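Local atomic coordinates of beta-lactamase (Klebsiella pneumoniae, PDB entry 6M5Q), a protein that probably hydrolyses beta-lactam antibiotics to substituted beta-amino acids, as a serine enzyme of class C, and so takes part in antibiotic resistance. Residues F67-L72 with V343-K348; N320-T325 with Y350-R355; S73-A78 with L277-L282; L125-D130 with S157-G162. The protein carries 1 engineered substitution. All blocks are in the same frame, centred on the assembly; numbering follows the deposited sequence.

All four contacts lie around the acyl group IM2, which is bonded to Ser71, and together they bring in the three class C motifs: SxxK (Ser71 to Lys74), the Phe156-Ser157-Asn158 triplet at the YxN position and KTG (Lys321 to Gly323). Interactions 1 and 2 have centres about 8 Å apart and touch where Glu68 OE1 meets Thr325 OG1 at 2.8 Å. Interactions 2 and 3 join as neighbouring strands, Asn320 N lying 2.8 Å from Glu280 O. Interaction 4 meets interaction 3 through Lys74 NZ, 2.8 Å from Asn158 OD1. Interactions 1 and 4 are the furthest apart, with centres about 20 Å from each other, yet both reach the ligand.

Interaction 1: F67-L72 with V343-K348; sequences FEVGSL and VMLANK. With IM2 ((5R)-5-[(1S,2R)-1-formyl-2-hydroxypropyl]-3-[(2-{[(E)-iminomethyl]amino}ethyl)sulfanyl]-4,5-dihydro-1H-pyrrole-2-carbox ylic acid), chain B.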
# COMPACT_ATOMS: atom_id res chain seq x y z
N PHE A 67 -7.35 10.85 2.39
CA PHE A 67 -7.47 10.38 1.03
C PHE A 67 -7.63 8.87 1.04
O PHE A 67 -7.05 8.18 1.88
CB PHE A 67 -6.17 10.67 0.26
CG PHE A 67 -5.89 12.15 0.03
CD1 PHE A 67 -5.29 12.93 1.00
CD2 PHE A 67 -6.19 12.75 -1.19
CE1 PHE A 67 -5.00 14.27 0.78
CE2 PHE A 67 -5.88 14.11 -1.42
CZ PHE A 67 -5.29 14.86 -0.43
N GLU A 68 -8.38 8.35 0.07
CA GLU A 68 -8.33 6.91 -0.18
C GLU A 68 -7.00 6.58 -0.82
O GLU A 68 -6.51 7.31 -1.68
CB GLU A 68 -9.46 6.52 -1.13
CG GLU A 68 -10.85 6.78 -0.55
CD GLU A 68 -11.98 6.61 -1.54
OE1 GLU A 68 -11.78 6.16 -2.69
OE2 GLU A 68 -13.11 6.96 -1.15
N VAL A 69 -6.41 5.45 -0.42
CA VAL A 69 -5.13 5.04 -0.98
C VAL A 69 -5.20 3.73 -1.75
O VAL A 69 -4.18 3.26 -2.25
CB VAL A 69 -4.01 5.01 0.07
CG1 VAL A 69 -3.85 6.41 0.67
CG2 VAL A 69 -4.28 3.94 1.13
N GLY A 70 -6.38 3.16 -1.90
CA GLY A 70 -6.53 2.02 -2.78
C GLY A 70 -5.58 0.90 -2.40
O GLY A 70 -5.46 0.53 -1.23
N SER A 71 -4.87 0.36 -3.40
CA SER A 71 -4.02 -0.80 -3.19
C SER A 71 -2.82 -0.54 -2.28
O SER A 71 -2.17 -1.52 -1.89
CB SER A 71 -3.55 -1.40 -4.51
OG SER A 71 -4.67 -1.86 -5.27
N LEU A 72 -2.54 0.71 -1.87
CA LEU A 72 -1.58 0.83 -0.76
C LEU A 72 -2.08 0.08 0.46
O LEU A 72 -1.27 -0.32 1.32
CB LEU A 72 -1.35 2.29 -0.36
CG LEU A 72 -0.62 3.24 -1.29
CD1 LEU A 72 -0.24 4.53 -0.58
CD2 LEU A 72 0.56 2.58 -1.79
N VAL A 343 5.48 10.36 -0.04
CA VAL A 343 4.08 9.97 -0.15
C VAL A 343 3.41 11.02 -1.01
O VAL A 343 3.54 12.22 -0.73
CB VAL A 343 3.39 9.96 1.23
CG1 VAL A 343 1.91 9.59 1.08
CG2 VAL A 343 4.11 9.05 2.23
N MET A 344 2.73 10.59 -2.07
CA MET A 344 1.95 11.50 -2.92
C MET A 344 0.51 11.03 -2.94
O MET A 344 0.23 9.93 -3.42
CB MET A 344 2.48 11.51 -4.35
CG MET A 344 3.92 12.00 -4.43
SD MET A 344 4.80 11.52 -5.94
CE MET A 344 3.66 12.08 -7.20
N LEU A 345 -0.40 11.86 -2.42
CA LEU A 345 -1.83 11.54 -2.41
C LEU A 345 -2.58 12.54 -3.26
O LEU A 345 -2.36 13.75 -3.16
CB LEU A 345 -2.38 11.60 -0.97
CG LEU A 345 -1.61 10.73 0.04
CD1 LEU A 345 -2.27 10.81 1.42
CD2 LEU A 345 -1.54 9.29 -0.43
N ALA A 346 -3.50 12.03 -4.08
CA ALA A 346 -4.33 12.87 -4.95
C ALA A 346 -5.76 12.37 -4.94
O ALA A 346 -6.02 11.16 -4.87
CB ALA A 346 -3.86 12.79 -6.41
N ASN A 347 -6.70 13.31 -5.05
CA ASN A 347 -8.11 12.95 -5.22
C ASN A 347 -8.55 12.91 -6.67
O ASN A 347 -9.66 13.33 -7.02
CB ASN A 347 -9.05 13.78 -4.34
CG ASN A 347 -9.01 15.27 -4.65
OD1 ASN A 347 -8.20 15.74 -5.45
ND2 ASN A 347 -9.88 16.03 -4.00
N LYS A 348 -7.67 12.37 -7.51
CA LYS A 348 -8.02 11.93 -8.85
C LYS A 348 -7.03 10.84 -9.22
O LYS A 348 -5.86 10.89 -8.82
CB LYS A 348 -7.94 13.09 -9.85
CG LYS A 348 -8.42 12.72 -11.26
CD LYS A 348 -8.53 13.91 -12.18
CE LYS A 348 -9.49 13.64 -13.31
NZ LYS A 348 -10.89 13.60 -12.79
C7 IM2 B . -5.09 -1.14 -6.33
C2 IM2 B . -3.54 -2.53 -8.87
C6 IM2 B . -6.24 -1.74 -7.20
C5 IM2 B . -5.75 -2.78 -8.07
C3 IM2 B . -3.58 -3.45 -7.68
O7 IM2 B . -4.77 0.01 -6.48
C61 IM2 B . -7.32 -2.35 -6.26
O62 IM2 B . -8.38 -2.79 -7.06
C62 IM2 B . -7.79 -1.31 -5.27
N4 IM2 B . -4.80 -3.74 -7.29
C31 IM2 B . -2.37 -3.78 -6.85
O31 IM2 B . -1.46 -2.93 -6.79
O32 IM2 B . -2.31 -4.90 -6.26
S21 IM2 B . -2.45 -3.14 -10.19
C22 IM2 B . -0.66 -3.23 -9.75
C23 IM2 B . 0.07 -1.94 -9.29
N24 IM2 B . 1.53 -2.08 -9.42
C25 IM2 B . 2.62 -1.68 -8.50
N26 IM2 B . 2.60 -1.11 -7.35
C1 IM2 B . -4.84 -2.25 -9.24
O HOH W 1 -4.75 9.28 -2.82
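Glu68 O and Ala346 O are bridged by one water, which lies 2.9 Å from Glu68 O and 3.1 Å from Ala346 O. It has more acceptors within reach than protons to give, so these carbonyls probably share it with others. Otherwise the contact is hydrophobic: the residues leading into Ser71, the nucleophile of the SxxK motif, pack through Phe67 and Val69 on a strand of the large antiparallel sheet of the class C fold. Leu345 lays its CB over one face of the Phe67 ring, 3.8 Å from the centroid and 17° off the normal, a CH-pi contact displaced toward the CG and CD1 rim. At the ring's edge, close to its plane, Asn347 N comes within 3.8 Å of Phe67 CE2. Of the two Leu345 methyls, CD1 lies near Phe67 CD1 and CD2 reaches Val69 CG1 at 3.9 Å. Two residues along the chain from Val69, Ser71 OG is covalently bonded to C7 of IM2, well away from 343-348. Strand 67-68 pairs with strand 231-232 at the edge of the small sheet, while strand 340-346 runs between strands 34-41 and 328-335, and Leu237 of helix 234-244 touches both Val69 and Leu345.

Interaction 2: N320-T325 with Y350-R355; sequences NKTGST and YSIDQR. With IM2 ((5R)-5-[(1S,2R)-1-formyl-2-hydroxypropyl]-3-[(2-{[(E)-iminomethyl]amino}ethyl)sulfanyl]-4,5-dihydro-1H-pyrrole-2-carbox ylic acid), chain B.
The Arg355 guanidinium is edge-on to Ser324, has Ile352 CG1 4.0 Å above one face, over its centre, and holds Tyr350 O at another edge. Its NE also lies over the centre of the Tyr350 ring. This is where the first turn of helix 352-365 packs behind the strand carrying the KTG motif, Lys321-Thr322-Gly323. Arg355 NH1 and NH2 grip Ser324 OG end-on and almost in the guanidinium plane; Arg355 NH2 is 2.9 Å from Ser324 OG, with an angle of 151° at the hydrogen. Arg355 NE and NH2 close side-on about Tyr350 O, with Arg355 NH2 2.8 Å from Tyr350 O. Acceptors on two edges hold the guanidinium at the end of the extended chain against rotation. Arg355 NH1 adds a weak bond to Gly323 O.

Next to the guanidinium, the side chains of Thr322 and Ile352 cross at about a right angle, and Ile352 CD1 comes within 3.7 Å of Thr322 OG1. Chi1 of 63° sets Thr322 OG1 between the backbone N and the carbonyl carbon, where it accepts from IM2 N26 at 3.1 Å. Lys321 NZ donates to the ligand carboxylate oxygen O31 and to Thr322 O. Ser324 N donates to the acyl oxygen O7 of IM2 at 2.9 Å, with an angle of 155°.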
# COMPACT_ATOMS: atom_id res chain seq x y z
N ASN A 320 8.53 0.48 -3.27
CA ASN A 320 7.42 1.36 -3.65
C ASN A 320 6.12 0.58 -3.76
O ASN A 320 6.09 -0.66 -3.81
CB ASN A 320 7.74 2.20 -4.92
CG ASN A 320 7.79 1.39 -6.23
OD1 ASN A 320 7.79 0.13 -6.25
ND2 ASN A 320 7.86 2.10 -7.32
N LYS A 321 5.03 1.35 -3.80
CA LYS A 321 3.71 0.78 -4.01
C LYS A 321 2.80 1.88 -4.55
O LYS A 321 2.79 2.99 -4.01
CB LYS A 321 3.15 0.25 -2.69
CG LYS A 321 1.80 -0.47 -2.82
CD LYS A 321 2.01 -1.85 -3.33
CE LYS A 321 0.71 -2.45 -3.82
NZ LYS A 321 0.41 -1.99 -5.19
N THR A 322 2.04 1.57 -5.60
CA THR A 322 0.98 2.44 -6.10
C THR A 322 -0.36 1.95 -5.57
O THR A 322 -0.53 0.78 -5.23
CB THR A 322 0.93 2.42 -7.63
OG1 THR A 322 0.61 1.10 -8.07
CG2 THR A 322 2.25 2.83 -8.24
N GLY A 323 -1.31 2.85 -5.51
CA GLY A 323 -2.67 2.45 -5.20
C GLY A 323 -3.65 3.43 -5.80
O GLY A 323 -3.38 4.63 -5.89
N SER A 324 -4.81 2.91 -6.18
CA SER A 324 -5.83 3.77 -6.77
C SER A 324 -7.21 3.27 -6.39
O SER A 324 -7.41 2.09 -6.12
CB SER A 324 -5.74 3.78 -8.30
OG SER A 324 -4.41 4.06 -8.75
N THR A 325 -8.17 4.19 -6.40
CA THR A 325 -9.59 3.85 -6.45
C THR A 325 -10.18 4.63 -7.61
O THR A 325 -9.47 5.34 -8.33
CB THR A 325 -10.29 4.20 -5.14
OG1 THR A 325 -10.21 5.62 -4.96
CG2 THR A 325 -9.69 3.43 -3.92
N TYR A 350 -4.71 9.44 -11.55
CA TYR A 350 -3.92 9.82 -12.71
C TYR A 350 -2.81 8.80 -12.93
O TYR A 350 -2.49 7.98 -12.06
CB TYR A 350 -3.34 11.23 -12.56
CG TYR A 350 -2.34 11.33 -11.43
CD1 TYR A 350 -2.75 11.29 -10.09
CD2 TYR A 350 -0.98 11.44 -11.69
CE1 TYR A 350 -1.81 11.37 -9.04
CE2 TYR A 350 -0.04 11.52 -10.68
CZ TYR A 350 -0.46 11.47 -9.35
OH TYR A 350 0.53 11.55 -8.38
N SER A 351 -2.22 8.84 -14.13
CA SER A 351 -1.46 7.69 -14.58
C SER A 351 -0.21 7.42 -13.74
O SER A 351 0.47 8.34 -13.28
CB SER A 351 -1.14 7.78 -16.08
OG SER A 351 -0.33 8.89 -16.39
N ILE A 352 0.08 6.14 -13.56
CA ILE A 352 1.17 5.71 -12.70
C ILE A 352 2.52 6.21 -13.20
O ILE A 352 3.40 6.56 -12.40
CB ILE A 352 1.13 4.19 -12.52
CG1 ILE A 352 0.01 3.81 -11.54
CG2 ILE A 352 2.47 3.64 -12.03
CD1 ILE A 352 -0.17 2.32 -11.43
N ASP A 353 2.71 6.30 -14.54
CA ASP A 353 3.97 6.81 -15.07
C ASP A 353 4.27 8.20 -14.52
O ASP A 353 5.43 8.53 -14.24
CB ASP A 353 3.94 6.82 -16.61
CG ASP A 353 2.98 7.85 -17.20
OD1 ASP A 353 1.75 7.65 -17.06
OD2 ASP A 353 3.42 8.86 -17.80
N GLN A 354 3.24 9.02 -14.34
CA GLN A 354 3.48 10.36 -13.83
C GLN A 354 3.79 10.35 -12.35
O GLN A 354 4.61 11.14 -11.88
CB GLN A 354 2.29 11.27 -14.12
CG GLN A 354 1.94 11.43 -15.61
CD GLN A 354 0.75 12.34 -15.80
OE1 GLN A 354 0.86 13.55 -15.74
NE2 GLN A 354 -0.44 11.73 -15.98
N ARG A 355 3.13 9.46 -11.58
CA ARG A 355 3.43 9.34 -10.16
C ARG A 355 4.89 8.98 -9.95
O ARG A 355 5.58 9.61 -9.15
CB ARG A 355 2.55 8.25 -9.52
CG ARG A 355 1.06 8.40 -9.73
CD ARG A 355 0.25 7.38 -8.95
NE ARG A 355 -1.08 7.28 -9.57
CZ ARG A 355 -2.00 6.41 -9.20
NH1 ARG A 355 -1.76 5.54 -8.22
NH2 ARG A 355 -3.16 6.38 -9.84
C7 IM2 B . -5.09 -1.14 -6.33
C2 IM2 B . -3.54 -2.53 -8.87
C6 IM2 B . -6.24 -1.74 -7.20
C5 IM2 B . -5.75 -2.78 -8.07
C3 IM2 B . -3.58 -3.45 -7.68
O7 IM2 B . -4.77 0.01 -6.48
C61 IM2 B . -7.32 -2.35 -6.26
O62 IM2 B . -8.38 -2.79 -7.06
C62 IM2 B . -7.79 -1.31 -5.27
N4 IM2 B . -4.80 -3.74 -7.29
C31 IM2 B . -2.37 -3.78 -6.85
O31 IM2 B . -1.46 -2.93 -6.79
O32 IM2 B . -2.31 -4.90 -6.26
S21 IM2 B . -2.45 -3.14 -10.19
C22 IM2 B . -0.66 -3.23 -9.75
C23 IM2 B . 0.07 -1.94 -9.29
N24 IM2 B . 1.53 -2.08 -9.42
C25 IM2 B . 2.62 -1.68 -8.50
N26 IM2 B . 2.60 -1.11 -7.35
C1 IM2 B . -4.84 -2.25 -9.24

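Interaction 3: S73-A78 with L277-L282; sequences SKTFAA and LMWEQL. With IM2 ((5R)-5-[(1S,2R)-1-formyl-2-hydroxypropyl]-3-[(2-{[(E)-iminomethyl]amino}ethyl)sulfanyl]-4,5-dihydro-1H-pyrrole-2-carbox ylic acid), chain B.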
# COMPACT_ATOMS: atom_id res chain seq x y z
N SER A 73 -3.40 -0.12 0.56
CA SER A 73 -3.99 -0.86 1.67
C SER A 73 -3.42 -2.26 1.77
O SER A 73 -3.38 -2.83 2.86
CB SER A 73 -5.51 -0.96 1.49
OG SER A 73 -6.08 0.34 1.37
N LYS A 74 -2.96 -2.82 0.65
CA LYS A 74 -2.44 -4.19 0.66
C LYS A 74 -1.17 -4.30 1.49
O LYS A 74 -0.89 -5.38 2.04
CB LYS A 74 -2.16 -4.66 -0.77
CG LYS A 74 -3.41 -4.63 -1.64
CD LYS A 74 -3.17 -5.23 -3.03
CE LYS A 74 -4.51 -5.30 -3.75
NZ LYS A 74 -4.42 -6.08 -5.03
N THR A 75 -0.38 -3.23 1.58
CA THR A 75 0.83 -3.27 2.39
C THR A 75 0.51 -3.40 3.88
O THR A 75 1.33 -3.95 4.63
CB THR A 75 1.75 -2.08 2.13
OG1 THR A 75 1.18 -0.89 2.68
CG2 THR A 75 2.04 -1.91 0.62
N PHE A 76 -0.66 -2.92 4.32
CA PHE A 76 -1.08 -3.11 5.70
C PHE A 76 -1.46 -4.55 5.96
O PHE A 76 -1.15 -5.10 7.02
CB PHE A 76 -2.20 -2.13 6.06
CG PHE A 76 -1.74 -0.71 5.99
CD1 PHE A 76 -1.79 0.01 4.79
CD2 PHE A 76 -1.15 -0.12 7.10
CE1 PHE A 76 -1.31 1.33 4.72
CE2 PHE A 76 -0.67 1.19 7.04
CZ PHE A 76 -0.74 1.91 5.85
N ALA A 77 -2.12 -5.20 4.99
CA ALA A 77 -2.40 -6.62 5.14
C ALA A 77 -1.11 -7.42 5.21
O ALA A 77 -1.00 -8.36 6.00
CB ALA A 77 -3.27 -7.13 3.98
N ALA A 78 -0.11 -7.06 4.39
CA ALA A 78 1.19 -7.72 4.45
C ALA A 78 1.87 -7.47 5.79
O ALA A 78 2.44 -8.41 6.38
CB ALA A 78 2.09 -7.23 3.33
N LEU A 277 6.69 -8.81 0.22
CA LEU A 277 5.35 -9.07 0.75
C LEU A 277 4.51 -7.83 0.48
O LEU A 277 4.56 -6.84 1.21
CB LEU A 277 5.40 -9.45 2.23
CG LEU A 277 4.27 -10.39 2.67
CD1 LEU A 277 4.42 -11.78 2.04
CD2 LEU A 277 4.19 -10.50 4.18
N MET A 278 3.78 -7.87 -0.64
CA MET A 278 3.00 -6.77 -1.23
C MET A 278 3.84 -5.61 -1.76
O MET A 278 3.63 -5.18 -2.91
CB MET A 278 1.87 -6.28 -0.30
CG MET A 278 0.77 -7.34 -0.12
SD MET A 278 -0.10 -7.66 -1.69
CE MET A 278 -0.72 -9.31 -1.37
N TRP A 279 4.81 -5.11 -1.00
CA TRP A 279 5.72 -4.11 -1.56
C TRP A 279 6.44 -4.67 -2.79
O TRP A 279 6.65 -5.88 -2.91
CB TRP A 279 6.79 -3.72 -0.52
CG TRP A 279 6.27 -3.03 0.70
CD1 TRP A 279 6.13 -3.57 1.96
CD2 TRP A 279 5.85 -1.67 0.78
NE1 TRP A 279 5.65 -2.61 2.83
CE2 TRP A 279 5.48 -1.44 2.14
CE3 TRP A 279 5.76 -0.62 -0.14
CZ2 TRP A 279 5.00 -0.21 2.58
CZ3 TRP A 279 5.29 0.62 0.31
CH2 TRP A 279 4.92 0.80 1.66
N GLU A 280 6.85 -3.77 -3.68
CA GLU A 280 7.67 -4.08 -4.84
C GLU A 280 8.95 -3.27 -4.75
O GLU A 280 8.94 -2.15 -4.22
CB GLU A 280 6.96 -3.64 -6.15
CG GLU A 280 5.61 -4.28 -6.37
CD GLU A 280 5.02 -3.92 -7.72
OE1 GLU A 280 5.67 -3.18 -8.50
OE2 GLU A 280 3.90 -4.37 -7.99
N GLN A 281 10.06 -3.81 -5.27
CA GLN A 281 11.33 -3.09 -5.18
C GLN A 281 12.17 -3.30 -6.42
O GLN A 281 12.01 -4.28 -7.16
CB GLN A 281 12.12 -3.41 -3.92
CG GLN A 281 12.69 -4.81 -3.93
CD GLN A 281 13.35 -5.17 -2.59
OE1 GLN A 281 12.89 -4.79 -1.52
NE2 GLN A 281 14.43 -5.97 -2.65
N LEU A 282 13.10 -2.35 -6.63
CA LEU A 282 14.12 -2.36 -7.67
C LEU A 282 15.46 -2.04 -7.02
O LEU A 282 15.51 -1.37 -6.00
CB LEU A 282 13.83 -1.30 -8.73
CG LEU A 282 12.69 -1.57 -9.71
CD1 LEU A 282 12.34 -0.32 -10.47
CD2 LEU A 282 13.13 -2.64 -10.68
C7 IM2 B . -5.09 -1.14 -6.33
C2 IM2 B . -3.54 -2.53 -8.87
C6 IM2 B . -6.24 -1.74 -7.20
C5 IM2 B . -5.75 -2.78 -8.07
C3 IM2 B . -3.58 -3.45 -7.68
O7 IM2 B . -4.77 0.01 -6.48
C61 IM2 B . -7.32 -2.35 -6.26
O62 IM2 B . -8.38 -2.79 -7.06
C62 IM2 B . -7.79 -1.31 -5.27
N4 IM2 B . -4.80 -3.74 -7.29
C31 IM2 B . -2.37 -3.78 -6.85
O31 IM2 B . -1.46 -2.93 -6.79
O32 IM2 B . -2.31 -4.90 -6.26
S21 IM2 B . -2.45 -3.14 -10.19
C22 IM2 B . -0.66 -3.23 -9.75
C23 IM2 B . 0.07 -1.94 -9.29
N24 IM2 B . 1.53 -2.08 -9.42
C25 IM2 B . 2.62 -1.68 -8.50
N26 IM2 B . 2.60 -1.11 -7.35
C1 IM2 B . -4.84 -2.25 -9.24
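Thr75 and Trp279 meet at about a right angle, the threonine methyl CG2 standing 3.7 Å from the centroid of the six-membered ring and 8° off its normal, a CH-pi contact squarely over the face. Thr75 belongs to the first turns of helix 73-86, which carries Lys74 of the SxxK motif, and Trp279 to the turn leading into strand 280-283. Thr75 CB lies over the same face, nearest CZ2 and CE2 of Trp279.

One turn along the helix, Ala78 CB fits against the bend of the opposite segment, 3.3 Å from Leu277 O and 3.7 Å from Met278 CG. The CD2 methyl of Leu277 comes to 3.5 Å from Ala78 O. The Met278 side chain passes at a slant across that of Lys74: Met278 CG is 3.4 Å from Lys74 O, and the bend at chi2 (-65°) brings Met278 SD to 3.8 Å from Lys74 CB.

Behind these contacts is a classic gamma turn, with Met278 at positive phi and a weak bond from Trp279 N to Leu277 O. Thr75 chi1 of 72° turns OG1 back to Leu72 O and to the hydroxyl of Tyr240, leaving the methyl to face the indole. Phe334 meets the Trp279 rings edge-to-face, and Thr161 and Leu164 of helix 158-171 touch Met278. Lys74, extended beyond CG, runs past the sulfur to the pocket, where NZ donates to the ligand carboxylate oxygen O32 at 2.7 Å.

Interaction 4: L125-D130 with S157-G162; sequences LFMPED and SNIGTG. With IM2 ((5R)-5-[(1S,2R)-1-formyl-2-hydroxypropyl]-3-[(2-{[(E)-iminomethyl]amino}ethyl)sulfanyl]-4,5-dihydro-1H-pyrrole-2-carbox ylic acid), chain B.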
# COMPACT_ATOMS: atom_id res chain seq x y z
N LEU A 125 -7.76 -10.52 -10.37
CA LEU A 125 -7.65 -9.21 -9.72
C LEU A 125 -8.87 -8.90 -8.88
O LEU A 125 -8.75 -8.54 -7.70
CB LEU A 125 -7.40 -8.12 -10.77
CG LEU A 125 -7.33 -6.69 -10.22
CD1 LEU A 125 -6.29 -6.55 -9.10
CD2 LEU A 125 -7.00 -5.74 -11.38
N PHE A 126 -10.06 -9.00 -9.46
CA PHE A 126 -11.26 -8.46 -8.84
C PHE A 126 -12.15 -9.55 -8.27
O PHE A 126 -12.42 -10.58 -8.91
CB PHE A 126 -12.07 -7.62 -9.83
CG PHE A 126 -11.40 -6.33 -10.20
CD1 PHE A 126 -11.21 -5.33 -9.26
CD2 PHE A 126 -10.94 -6.12 -11.48
CE1 PHE A 126 -10.59 -4.14 -9.60
CE2 PHE A 126 -10.31 -4.93 -11.85
CZ PHE A 126 -10.12 -3.94 -10.88
N MET A 127 -12.65 -9.30 -7.06
CA MET A 127 -13.68 -10.14 -6.49
C MET A 127 -14.91 -10.10 -7.38
O MET A 127 -15.34 -9.02 -7.80
CB MET A 127 -14.05 -9.58 -5.11
CG MET A 127 -15.06 -10.43 -4.35
SD MET A 127 -14.32 -11.95 -3.74
CE MET A 127 -13.29 -11.32 -2.42
N PRO A 128 -15.50 -11.25 -7.71
CA PRO A 128 -16.76 -11.23 -8.48
C PRO A 128 -17.84 -10.43 -7.77
O PRO A 128 -18.02 -10.53 -6.55
CB PRO A 128 -17.12 -12.71 -8.58
CG PRO A 128 -15.80 -13.41 -8.50
CD PRO A 128 -14.97 -12.61 -7.53
N GLU A 129 -18.58 -9.62 -8.54
CA GLU A 129 -19.51 -8.65 -7.97
C GLU A 129 -20.67 -9.29 -7.22
O GLU A 129 -21.26 -8.65 -6.35
CB GLU A 129 -20.03 -7.69 -9.05
N ASP A 130 -21.03 -10.52 -7.55
CA ASP A 130 -22.17 -11.17 -6.91
C ASP A 130 -21.82 -11.89 -5.61
O ASP A 130 -22.69 -12.49 -4.99
CB ASP A 130 -22.86 -12.13 -7.88
CG ASP A 130 -21.98 -13.28 -8.30
OD1 ASP A 130 -20.75 -13.08 -8.48
OD2 ASP A 130 -22.51 -14.40 -8.46
N SER A 157 -3.82 -9.38 -7.29
CA SER A 157 -5.10 -9.94 -6.89
C SER A 157 -5.65 -9.26 -5.64
O SER A 157 -5.00 -9.29 -4.59
CB SER A 157 -4.99 -11.44 -6.65
OG SER A 157 -6.25 -11.96 -6.26
N ASN A 158 -6.87 -8.71 -5.73
CA ASN A 158 -7.54 -8.27 -4.51
C ASN A 158 -8.03 -9.44 -3.70
O ASN A 158 -8.05 -9.37 -2.46
CB ASN A 158 -8.72 -7.37 -4.83
CG ASN A 158 -8.31 -6.06 -5.49
OD1 ASN A 158 -7.14 -5.66 -5.46
ND2 ASN A 158 -9.29 -5.36 -6.05
N ILE A 159 -8.44 -10.54 -4.35
CA ILE A 159 -8.90 -11.72 -3.62
C ILE A 159 -7.77 -12.32 -2.81
O ILE A 159 -7.94 -12.63 -1.63
CB ILE A 159 -9.49 -12.76 -4.59
CG1 ILE A 159 -10.47 -12.12 -5.57
CG2 ILE A 159 -10.16 -13.88 -3.80
CD1 ILE A 159 -11.01 -13.13 -6.57
N GLY A 160 -6.60 -12.49 -3.43
CA GLY A 160 -5.46 -13.02 -2.71
C GLY A 160 -5.08 -12.17 -1.51
O GLY A 160 -4.84 -12.69 -0.42
N THR A 161 -5.07 -10.84 -1.68
CA THR A 161 -4.75 -9.98 -0.53
C THR A 161 -5.81 -10.12 0.55
O THR A 161 -5.50 -10.10 1.76
CB THR A 161 -4.65 -8.52 -0.96
OG1 THR A 161 -3.79 -8.40 -2.09
CG2 THR A 161 -4.05 -7.70 0.20
N GLY A 162 -7.07 -10.29 0.14
CA GLY A 162 -8.13 -10.55 1.10
C GLY A 162 -7.84 -11.77 1.95
O GLY A 162 -7.97 -11.74 3.18
C7 IM2 B . -5.09 -1.14 -6.33
C2 IM2 B . -3.54 -2.53 -8.87
C6 IM2 B . -6.24 -1.74 -7.20
C5 IM2 B . -5.75 -2.78 -8.07
C3 IM2 B . -3.58 -3.45 -7.68
O7 IM2 B . -4.77 0.01 -6.48
C61 IM2 B . -7.32 -2.35 -6.26
O62 IM2 B . -8.38 -2.79 -7.06
C62 IM2 B . -7.79 -1.31 -5.27
N4 IM2 B . -4.80 -3.74 -7.29
C31 IM2 B . -2.37 -3.78 -6.85
O31 IM2 B . -1.46 -2.93 -6.79
O32 IM2 B . -2.31 -4.90 -6.26
S21 IM2 B . -2.45 -3.14 -10.19
C22 IM2 B . -0.66 -3.23 -9.75
C23 IM2 B . 0.07 -1.94 -9.29
N24 IM2 B . 1.53 -2.08 -9.42
C25 IM2 B . 2.62 -1.68 -8.50
N26 IM2 B . 2.60 -1.11 -7.35
C1 IM2 B . -4.84 -2.25 -9.24
O HOH W 2 -12.07 -6.68 -5.74
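Leu125, Ile159 and Asn158 bury the most surface here, where the loop after helix 113-117 crosses the start of helix 158-171, at the triplet Phe156-Ser157-Asn158 in the YxN position of class C enzymes. Leu125 O accepts from Asn158 N at 2.7 Å, in the carbonyl plane on a lone pair, with 152° at the hydrogen. The bond ties the loop to the first residue of the helix, whose N-cap, Ser157, takes Gly160 N on its OG. With CG anti to its own backbone N (chi1 177°), Leu125 sends CD1 back to Asn158 OD1, 3.8 Å away, and to the ring nitrogen N4 of the ligand. Its CG also covers the centre of one face of the Phe126 ring.

Ile159 packs along the next residues of the loop: CD1 of Ile159 lies 3.7 Å from Phe126 O and 4.1 Å from Pro128 CD, the Ile159 and Pro128 side chains crossing at about a right angle, while CG2 reaches toward Met127 CE.

Asn158 has both ends of its amide engaged. OD1 accepts from Lys74 NZ, and ND2 gives one bond to a water that also accepts from Met127 N, 3.0 Å from the water oxygen. The other goes to the ligand hydroxyl oxygen O62, 2.9 Å from Asn158 ND2 and nearly straight at 168°.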